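Putative aldehyde dehydrogenase AldY (Bacillus subtilis, PDB 4DNG) probably oxidises aldehydes to carboxylates with NAD(+) as cofactor and may protect cells against stress from ethanol and related compounds. Local coordinates at residues 25-29 with 92-96; 28-32 with 360-364; 2-6 with 188-192; 174-180 with 203-209. All coordinates share one frame; numbering follows the deposited sequence.

Interaction 1: residues 25-29 with 92-96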
# COMPACT_ATOMS: atom_id res chain seq x y z
N ASP A 25 32.86 9.45 13.44
CA ASP A 25 33.38 10.56 12.70
C ASP A 25 32.73 10.62 11.32
O ASP A 25 32.75 9.62 10.56
CB ASP A 25 34.89 10.43 12.59
CG ASP A 25 35.58 10.53 13.93
OD1 ASP A 25 34.92 10.90 14.93
OD2 ASP A 25 36.79 10.23 13.99
N ILE A 26 32.12 11.76 11.00
CA ILE A 26 31.60 11.96 9.65
C ILE A 26 32.75 12.49 8.82
O ILE A 26 33.39 13.49 9.18
CB ILE A 26 30.39 12.90 9.60
CG1 ILE A 26 29.32 12.39 10.58
CG2 ILE A 26 29.87 13.02 8.17
CD1 ILE A 26 28.03 13.18 10.59
N LEU A 27 33.02 11.80 7.71
CA LEU A 27 34.23 12.04 6.94
C LEU A 27 33.95 12.68 5.58
O LEU A 27 32.91 12.44 4.97
CB LEU A 27 35.01 10.73 6.77
CG LEU A 27 35.43 9.91 8.01
CD1 LEU A 27 36.32 8.74 7.61
CD2 LEU A 27 36.12 10.74 9.08
N ASN A 28 34.93 13.42 5.09
CA ASN A 28 34.95 13.79 3.71
C ASN A 28 35.53 12.60 3.00
O ASN A 28 36.55 12.09 3.39
CB ASN A 28 35.83 15.01 3.51
CG ASN A 28 35.90 15.45 2.08
OD1 ASN A 28 35.82 14.64 1.18
ND2 ASN A 28 36.06 16.73 1.86
N PRO A 29 34.83 12.14 1.98
CA PRO A 29 35.20 10.95 1.23
C PRO A 29 36.51 11.05 0.48
O PRO A 29 37.19 10.06 0.32
CB PRO A 29 34.04 10.79 0.27
CG PRO A 29 32.89 11.33 1.01
CD PRO A 29 33.40 12.44 1.86
N ARG A 92 31.13 18.17 0.55
CA ARG A 92 32.12 17.65 1.50
C ARG A 92 31.70 16.32 2.13
O ARG A 92 32.51 15.40 2.23
CB ARG A 92 32.44 18.64 2.62
CG ARG A 92 32.44 20.11 2.20
CD ARG A 92 33.58 20.91 2.82
NE ARG A 92 33.49 21.10 4.27
CZ ARG A 92 34.20 20.41 5.17
NH1 ARG A 92 35.03 19.46 4.76
NH2 ARG A 92 34.07 20.66 6.47
N GLU A 93 30.43 16.21 2.52
CA GLU A 93 29.98 15.07 3.34
C GLU A 93 29.77 13.86 2.49
O GLU A 93 29.99 12.72 2.91
CB GLU A 93 28.67 15.40 4.07
CG GLU A 93 28.32 14.44 5.18
CD GLU A 93 27.03 14.77 5.91
OE1 GLU A 93 26.06 15.27 5.27
OE2 GLU A 93 26.96 14.52 7.13
N THR A 94 29.38 14.15 1.26
CA THR A 94 28.72 13.23 0.38
C THR A 94 29.66 12.77 -0.74
O THR A 94 29.47 11.70 -1.31
CB THR A 94 27.47 13.97 -0.16
OG1 THR A 94 26.27 13.34 0.32
CG2 THR A 94 27.45 14.04 -1.62
N GLY A 95 30.69 13.57 -1.04
CA GLY A 95 31.62 13.25 -2.13
C GLY A 95 31.03 13.57 -3.50
O GLY A 95 31.70 13.48 -4.52
N GLY A 96 29.75 13.92 -3.51
CA GLY A 96 29.11 14.49 -4.68
C GLY A 96 29.78 15.80 -5.06
O GLY A 96 30.33 16.53 -4.22
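The C-terminal end of helix 83-94 packs against the end of strand 23-27, the first strand of a two-stranded beta hairpin, where N28 and P29 sit on the carbonyls of R92 and E93. The last helical turn meets carbon atoms here: N28 CA sends a C-H toward R92 O (3.3 Å, 152° at the hydrogen), and P29 CD comes to 3.1 Å from the same R92 O. The N28 amide also lies against this oxygen, its CG 3.4 Å from R92 O, with ND2 at the edge of the R92 guanidinium, while OD1 serves Y30 N in its own loop. An alanine in place of N28 would probably uncover R92 O on one side and leave Y30 N without its acceptor. Next to P29, the chain leaves the helix at G95 with positive phi; a side chain at G95 would press on P29 CG, which lies 3.7 Å from G95 N. Two residues before G95, the E93 side chain runs out extended, CG anti to its backbone N (chi1 -166°). Its carboxylate is held by S185 OG and I184 N near the start of helix 183-196, and OE2 rests 3.4 Å from I26 CG2.

Interaction 2: residues 28-32 with 360-364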
# COMPACT_ATOMS: atom_id res chain seq x y z
N ASN A 28 34.93 13.42 5.09
CA ASN A 28 34.95 13.79 3.71
C ASN A 28 35.53 12.60 3.00
O ASN A 28 36.55 12.09 3.39
CB ASN A 28 35.83 15.01 3.51
CG ASN A 28 35.90 15.45 2.08
OD1 ASN A 28 35.82 14.64 1.18
ND2 ASN A 28 36.06 16.73 1.86
N PRO A 29 34.83 12.14 1.98
CA PRO A 29 35.20 10.95 1.23
C PRO A 29 36.51 11.05 0.48
O PRO A 29 37.19 10.06 0.32
CB PRO A 29 34.04 10.79 0.27
CG PRO A 29 32.89 11.33 1.01
CD PRO A 29 33.40 12.44 1.86
N TYR A 30 36.82 12.23 -0.05
CA TYR A 30 38.02 12.42 -0.81
C TYR A 30 39.26 12.18 0.00
O TYR A 30 40.16 11.49 -0.45
CB TYR A 30 38.05 13.84 -1.32
CG TYR A 30 39.14 14.18 -2.31
CD1 TYR A 30 39.03 13.80 -3.62
CD2 TYR A 30 40.23 14.91 -1.94
CE1 TYR A 30 40.01 14.12 -4.54
CE2 TYR A 30 41.21 15.23 -2.84
CZ TYR A 30 41.09 14.83 -4.14
OH TYR A 30 42.06 15.16 -5.04
N ASP A 31 39.32 12.71 1.21
CA ASP A 31 40.55 12.57 1.95
C ASP A 31 40.43 11.90 3.28
O ASP A 31 41.42 11.67 3.94
CB ASP A 31 41.18 13.93 2.12
CG ASP A 31 40.25 14.90 2.72
OD1 ASP A 31 39.36 14.42 3.43
OD2 ASP A 31 40.39 16.11 2.50
N GLN A 32 39.21 11.58 3.70
CA GLN A 32 39.00 10.89 4.96
C GLN A 32 39.11 11.80 6.16
O GLN A 32 39.12 11.36 7.28
CB GLN A 32 40.02 9.78 5.11
CG GLN A 32 39.43 8.39 5.02
CD GLN A 32 39.25 7.95 3.60
OE1 GLN A 32 38.13 7.82 3.13
NE2 GLN A 32 40.35 7.72 2.91
N GLY A 360 43.34 7.36 -5.03
CA GLY A 360 42.86 7.56 -3.67
C GLY A 360 41.52 6.86 -3.56
O GLY A 360 41.43 5.65 -3.80
N ASN A 361 40.48 7.61 -3.23
CA ASN A 361 39.15 7.02 -3.10
C ASN A 361 38.21 7.38 -4.28
O ASN A 361 36.99 7.13 -4.24
CB ASN A 361 38.54 7.34 -1.73
CG ASN A 361 39.51 7.04 -0.58
OD1 ASN A 361 40.06 7.96 0.04
ND2 ASN A 361 39.72 5.76 -0.30
N VAL A 362 38.81 7.94 -5.33
CA VAL A 362 38.12 8.23 -6.59
C VAL A 362 38.33 7.06 -7.54
O VAL A 362 39.46 6.63 -7.75
CB VAL A 362 38.69 9.50 -7.28
CG1 VAL A 362 38.04 9.69 -8.64
CG2 VAL A 362 38.51 10.75 -6.42
N LEU A 363 37.27 6.53 -8.11
CA LEU A 363 37.50 5.76 -9.32
C LEU A 363 36.96 6.43 -10.59
O LEU A 363 35.86 6.98 -10.61
CB LEU A 363 37.15 4.26 -9.19
CG LEU A 363 35.77 3.67 -9.01
CD1 LEU A 363 35.14 3.36 -10.35
CD2 LEU A 363 35.94 2.38 -8.22
N THR A 364 37.83 6.43 -11.60
CA THR A 364 37.60 7.11 -12.86
C THR A 364 36.74 6.20 -13.68
O THR A 364 36.80 4.98 -13.50
CB THR A 364 38.92 7.32 -13.61
OG1 THR A 364 39.57 6.06 -13.74
CG2 THR A 364 39.83 8.30 -12.85
O HOH W 1 40.37 10.45 -3.38
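Q32 and N361 meet through the one direct hydrogen bond between the segments, with the amide planes of Q32 and N361 almost perpendicular (79° apart). Q32 NE2 donates to N361 OD1 at 2.9 Å. The bond is moderately bent (147° at the hydrogen), and the donor comes in tilted from the N361 carbonyl plane. N361 places its CG beside its own backbone N (chi1 -49°), which brings OD1 round to the loop, where Q32 bends at chi2 to reach it. Next to this bond a water completes the link: it accepts from N361 N at 2.8 Å and donates to Y30 O at 3.1 Å. The apolar share is small, V362 CG2 lying 4.1 Å from Y30 CE1. The N361 side chain also touches E332 and I335 of helix 332-347. The loop keeps its shape through Q32 N bonded to N28 O (2.7 Å) and through N28 OD1, which accepts Y30 N at 2.9 Å. The latter is an Asx turn, set in the connection of the hairpin 23-27/34-39 and docked beside strand 362-369 of the sheet that, as in other aldehyde dehydrogenases, belongs to the catalytic domain.

Interaction 3: residues 2-6 with 188-192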
# COMPACT_ATOMS: atom_id res chain seq x y z
N SER A 2 29.86 26.92 9.35
CA SER A 2 30.07 26.06 10.53
C SER A 2 28.99 25.00 10.71
O SER A 2 28.66 24.61 11.84
CB SER A 2 30.27 26.89 11.82
OG SER A 2 31.54 27.52 11.82
N PHE A 3 28.46 24.52 9.59
CA PHE A 3 27.43 23.48 9.59
C PHE A 3 27.86 22.20 10.34
O PHE A 3 27.02 21.38 10.72
CB PHE A 3 26.93 23.16 8.17
CG PHE A 3 25.87 24.12 7.65
CD1 PHE A 3 24.76 24.46 8.43
CD2 PHE A 3 25.97 24.67 6.37
CE1 PHE A 3 23.79 25.34 7.96
CE2 PHE A 3 25.00 25.54 5.89
CZ PHE A 3 23.92 25.89 6.69
N GLU A 4 29.17 22.05 10.55
CA GLU A 4 29.69 20.99 11.41
C GLU A 4 29.30 21.16 12.90
O GLU A 4 29.49 20.25 13.70
CB GLU A 4 31.21 20.84 11.25
CG GLU A 4 32.03 22.08 11.55
CD GLU A 4 32.57 22.74 10.29
OE1 GLU A 4 32.02 23.79 9.88
OE2 GLU A 4 33.53 22.21 9.69
N THR A 5 28.76 22.33 13.27
CA THR A 5 28.23 22.51 14.63
C THR A 5 27.00 21.62 14.86
O THR A 5 26.66 21.29 16.00
CB THR A 5 27.91 23.99 14.93
OG1 THR A 5 27.99 24.23 16.34
CG2 THR A 5 26.53 24.40 14.44
N LEU A 6 26.36 21.22 13.76
CA LEU A 6 25.10 20.51 13.77
C LEU A 6 25.34 19.00 13.73
O LEU A 6 25.05 18.33 12.73
CB LEU A 6 24.25 20.93 12.56
CG LEU A 6 23.89 22.38 12.19
CD1 LEU A 6 22.80 22.36 11.12
CD2 LEU A 6 23.48 23.26 13.37
N THR A 188 20.51 17.17 9.61
CA THR A 188 20.63 18.30 10.55
C THR A 188 20.34 19.67 9.92
O THR A 188 19.71 20.52 10.55
CB THR A 188 21.98 18.33 11.29
OG1 THR A 188 23.05 18.31 10.33
CG2 THR A 188 22.11 17.14 12.22
N ILE A 189 20.80 19.86 8.68
CA ILE A 189 20.56 21.10 7.96
C ILE A 189 19.06 21.30 7.78
O ILE A 189 18.53 22.41 7.97
CB ILE A 189 21.29 21.13 6.59
CG1 ILE A 189 22.78 21.29 6.80
CG2 ILE A 189 20.79 22.27 5.72
CD1 ILE A 189 23.58 20.99 5.55
N ILE A 190 18.37 20.21 7.44
CA ILE A 190 16.92 20.23 7.26
C ILE A 190 16.26 20.60 8.59
O ILE A 190 15.40 21.49 8.62
CB ILE A 190 16.40 18.89 6.71
CG1 ILE A 190 16.62 18.83 5.21
CG2 ILE A 190 14.91 18.73 7.00
CD1 ILE A 190 16.61 17.43 4.64
N ALA A 191 16.67 19.94 9.67
CA ALA A 191 16.18 20.31 11.01
C ALA A 191 16.43 21.78 11.33
O ALA A 191 15.55 22.49 11.83
CB ALA A 191 16.78 19.42 12.08
N LYS A 192 17.63 22.26 11.01
CA LYS A 192 17.92 23.68 11.24
C LYS A 192 16.95 24.61 10.47
O LYS A 192 16.49 25.63 10.98
CB LYS A 192 19.38 23.99 10.91
CG LYS A 192 19.80 25.42 11.23
CD LYS A 192 20.30 25.62 12.65
CE LYS A 192 20.41 27.11 12.99
NZ LYS A 192 21.23 27.95 12.06
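The F3 ring takes I189 over one face: I189 CG1 stands 4.3 Å from the ring centroid and 18° off the normal, displaced toward the rim, a CH-pi contact in which the two side chains cross at about a right angle. D85, I86 and M89 of helix 83-94 also touch the F3 side chain, so the 3-10 turn at residues 3-5 wedges its phenylalanine between that helix and helix 183-196, the connecting helix of a beta-alpha-beta unit in the Rossmann-like NAD-binding domain. One turn of chain later, L6 has the largest share of the contact. Its carbonyl is gripped by T188, whose OG1 donates to L6 O at 3.1 Å, the donor tilted 18° from the carbonyl plane. The T188 chi1 of 54° puts OG1 between its backbone N and carbonyl carbon; its one proton goes to L6 O, and I184 O, one helical turn earlier, is at most a weak competitor for it. A valine in place of T188 would keep much of the bulk but is likely to leave L6 O without its donor and the N-terminal segment less firmly held to the helix. The L6 side chain lies along the same helix: CD1 sits 3.6 Å from T188 O. The lysine one turn further on, K192, bends at chi2 and crosses L6 at about a right angle before its NZ reaches Y78 OH. Its aliphatic part does the packing, with K192 CB 3.8 Å from L6 CD1 and K192 CD 4.0 Å from L6 CD2.

Interaction 4: residues 174-180 with 203-209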
# COMPACT_ATOMS: atom_id res chain seq x y z
N VAL A 174 7.06 13.57 12.14
CA VAL A 174 8.09 12.81 11.41
C VAL A 174 9.22 12.47 12.35
O VAL A 174 9.77 13.33 13.04
CB VAL A 174 8.66 13.64 10.22
CG1 VAL A 174 9.70 12.85 9.40
CG2 VAL A 174 7.54 14.12 9.32
N VAL A 175 9.58 11.19 12.37
CA VAL A 175 10.84 10.78 12.92
C VAL A 175 11.72 10.32 11.78
O VAL A 175 11.37 9.38 11.04
CB VAL A 175 10.64 9.67 13.93
CG1 VAL A 175 11.99 9.11 14.40
CG2 VAL A 175 9.80 10.20 15.08
N HIS A 176 12.86 10.99 11.65
CA HIS A 176 13.71 10.87 10.46
C HIS A 176 15.11 10.42 10.80
O HIS A 176 15.74 10.97 11.72
CB HIS A 176 13.78 12.20 9.75
CG HIS A 176 14.57 12.16 8.48
ND1 HIS A 176 14.26 11.33 7.47
CD2 HIS A 176 15.69 12.87 8.07
CE1 HIS A 176 15.14 11.48 6.48
NE2 HIS A 176 16.01 12.44 6.85
N LYS A 177 15.60 9.42 10.05
CA LYS A 177 16.94 8.87 10.25
C LYS A 177 17.78 8.82 8.97
O LYS A 177 17.55 7.96 8.12
CB LYS A 177 16.88 7.46 10.85
CG LYS A 177 18.28 6.93 11.19
CD LYS A 177 18.31 5.42 11.23
CE LYS A 177 19.75 4.91 11.25
NZ LYS A 177 20.42 5.16 9.95
N PRO A 178 18.77 9.73 8.84
CA PRO A 178 19.65 9.71 7.68
C PRO A 178 20.72 8.69 7.91
O PRO A 178 20.87 8.20 9.01
CB PRO A 178 20.29 11.11 7.69
CG PRO A 178 20.24 11.56 9.11
CD PRO A 178 18.96 10.96 9.65
N ASP A 179 21.46 8.36 6.88
CA ASP A 179 22.64 7.58 7.08
C ASP A 179 23.56 8.51 7.88
O ASP A 179 23.79 9.67 7.49
CB ASP A 179 23.26 7.23 5.72
CG ASP A 179 24.46 6.35 5.83
OD1 ASP A 179 24.52 5.36 5.08
OD2 ASP A 179 25.35 6.61 6.67
N ILE A 180 24.07 8.00 9.00
CA ILE A 180 24.99 8.78 9.82
C ILE A 180 26.09 9.45 8.96
O ILE A 180 26.41 10.62 9.16
CB ILE A 180 25.58 7.97 11.02
CG1 ILE A 180 26.39 8.89 11.98
CG2 ILE A 180 26.47 6.81 10.54
CD1 ILE A 180 25.57 9.99 12.64
N VAL A 203 7.38 18.05 15.91
CA VAL A 203 6.81 17.74 14.58
C VAL A 203 7.86 17.16 13.60
O VAL A 203 7.52 16.31 12.78
CB VAL A 203 6.05 18.93 13.95
CG1 VAL A 203 5.62 18.59 12.53
CG2 VAL A 203 4.83 19.27 14.77
N LEU A 204 9.10 17.65 13.69
CA LEU A 204 10.24 17.05 12.97
C LEU A 204 11.35 16.59 13.91
O LEU A 204 12.01 17.40 14.55
CB LEU A 204 10.84 18.03 11.96
CG LEU A 204 12.08 17.46 11.25
CD1 LEU A 204 11.73 16.13 10.58
CD2 LEU A 204 12.68 18.44 10.24
N ASN A 205 11.58 15.28 13.95
CA ASN A 205 12.64 14.75 14.76
C ASN A 205 13.69 14.08 13.89
O ASN A 205 13.34 13.25 13.04
CB ASN A 205 12.04 13.79 15.78
CG ASN A 205 11.00 14.47 16.66
OD1 ASN A 205 11.33 15.15 17.64
ND2 ASN A 205 9.73 14.32 16.30
N VAL A 206 14.95 14.47 14.06
CA VAL A 206 16.04 13.91 13.28
C VAL A 206 17.01 13.13 14.16
O VAL A 206 17.67 13.70 15.03
CB VAL A 206 16.81 15.00 12.49
CG1 VAL A 206 18.03 14.38 11.81
CG2 VAL A 206 15.92 15.68 11.45
N MET A 207 17.10 11.83 13.90
CA MET A 207 17.89 10.90 14.68
C MET A 207 19.26 10.65 14.09
O MET A 207 19.40 10.22 12.94
CB MET A 207 17.16 9.56 14.71
CG MET A 207 15.75 9.73 15.24
SD MET A 207 15.81 10.23 16.97
CE MET A 207 14.23 11.06 17.00
N LEU A 208 20.28 10.94 14.89
CA LEU A 208 21.65 10.61 14.53
C LEU A 208 22.03 9.35 15.27
O LEU A 208 22.20 9.35 16.49
CB LEU A 208 22.60 11.77 14.86
CG LEU A 208 22.87 12.69 13.68
CD1 LEU A 208 21.58 13.24 13.10
CD2 LEU A 208 23.81 13.82 14.08
N THR A 209 22.12 8.26 14.54
CA THR A 209 22.30 6.98 15.15
C THR A 209 22.70 5.98 14.11
O THR A 209 23.02 6.34 12.98
CB THR A 209 21.02 6.55 15.89
OG1 THR A 209 21.25 5.28 16.52
CG2 THR A 209 19.85 6.45 14.91
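V174 opens the parallel pairing of adjacent strands 173-177 and 204-206 in a beta-alpha-beta unit of the Rossmann-like NAD-binding domain, with helix 183-196 as crossover. Its N bonds weakly to V203 O, and V174 O accepts N205 N at 2.8 Å, with N205 ND2, bonded mainly to G202 O, adding a weak second bond to the same oxygen. V174 and L204 lie side by side on one face of the sheet. V175 points to the other face, where its CG1 meets M207 CG at 3.9 Å. H176 continues the ladder, its N donating to N205 O (2.7 Å) and its O accepting M207 N (2.7 Å) almost straight, at 176°. The imidazole meets V206 CG2 at its edge, ND1 bonding to S149 OG and NE2 to S160 OG and G186 O. K177 stretches across T209, CE 4.0 Å from T209 CG2, and curls at chi4 so that NZ donates to P178 O (3.2 Å); its side chain lies about 10 Å from that of V235 in the probable NAD(+) site. P178 CD meets M207 O at 3.4 Å, and I180 CD1 reaches L208 CG. Helices 156-169 and 183-196 pack on the face of V174, H176, L204 and V206, helix 43-60 on that of V175 and M207; strand 135-150 flanks 173-177, and strand 204-206 bonds through V206 to F10 of strand 9-11.

In the fold
Interactions 1, 3 and 4 meet around helix 183-196. It supplies one side of interaction 3 and crosses between the strands of interaction 4, so A191 packs on V206 and I190 on L204; near its start, E93 of interaction 1 finds its partners. Centres of 3 and 4 lie 13 Å apart, those of 1 and 3 14 Å. Interaction 2 shares N28 and P29 with interaction 1, their centres about 9 Å apart, but faces the catalytic-domain sheet, about 27 Å centre to centre from interaction 4. Along the chain, interactions 3 and 4 alternate, and 1 closes before 4 opens. Residues 2-6 and 25-29 thus pack on the NAD-binding domain, while loop 28-32 meets the catalytic domain.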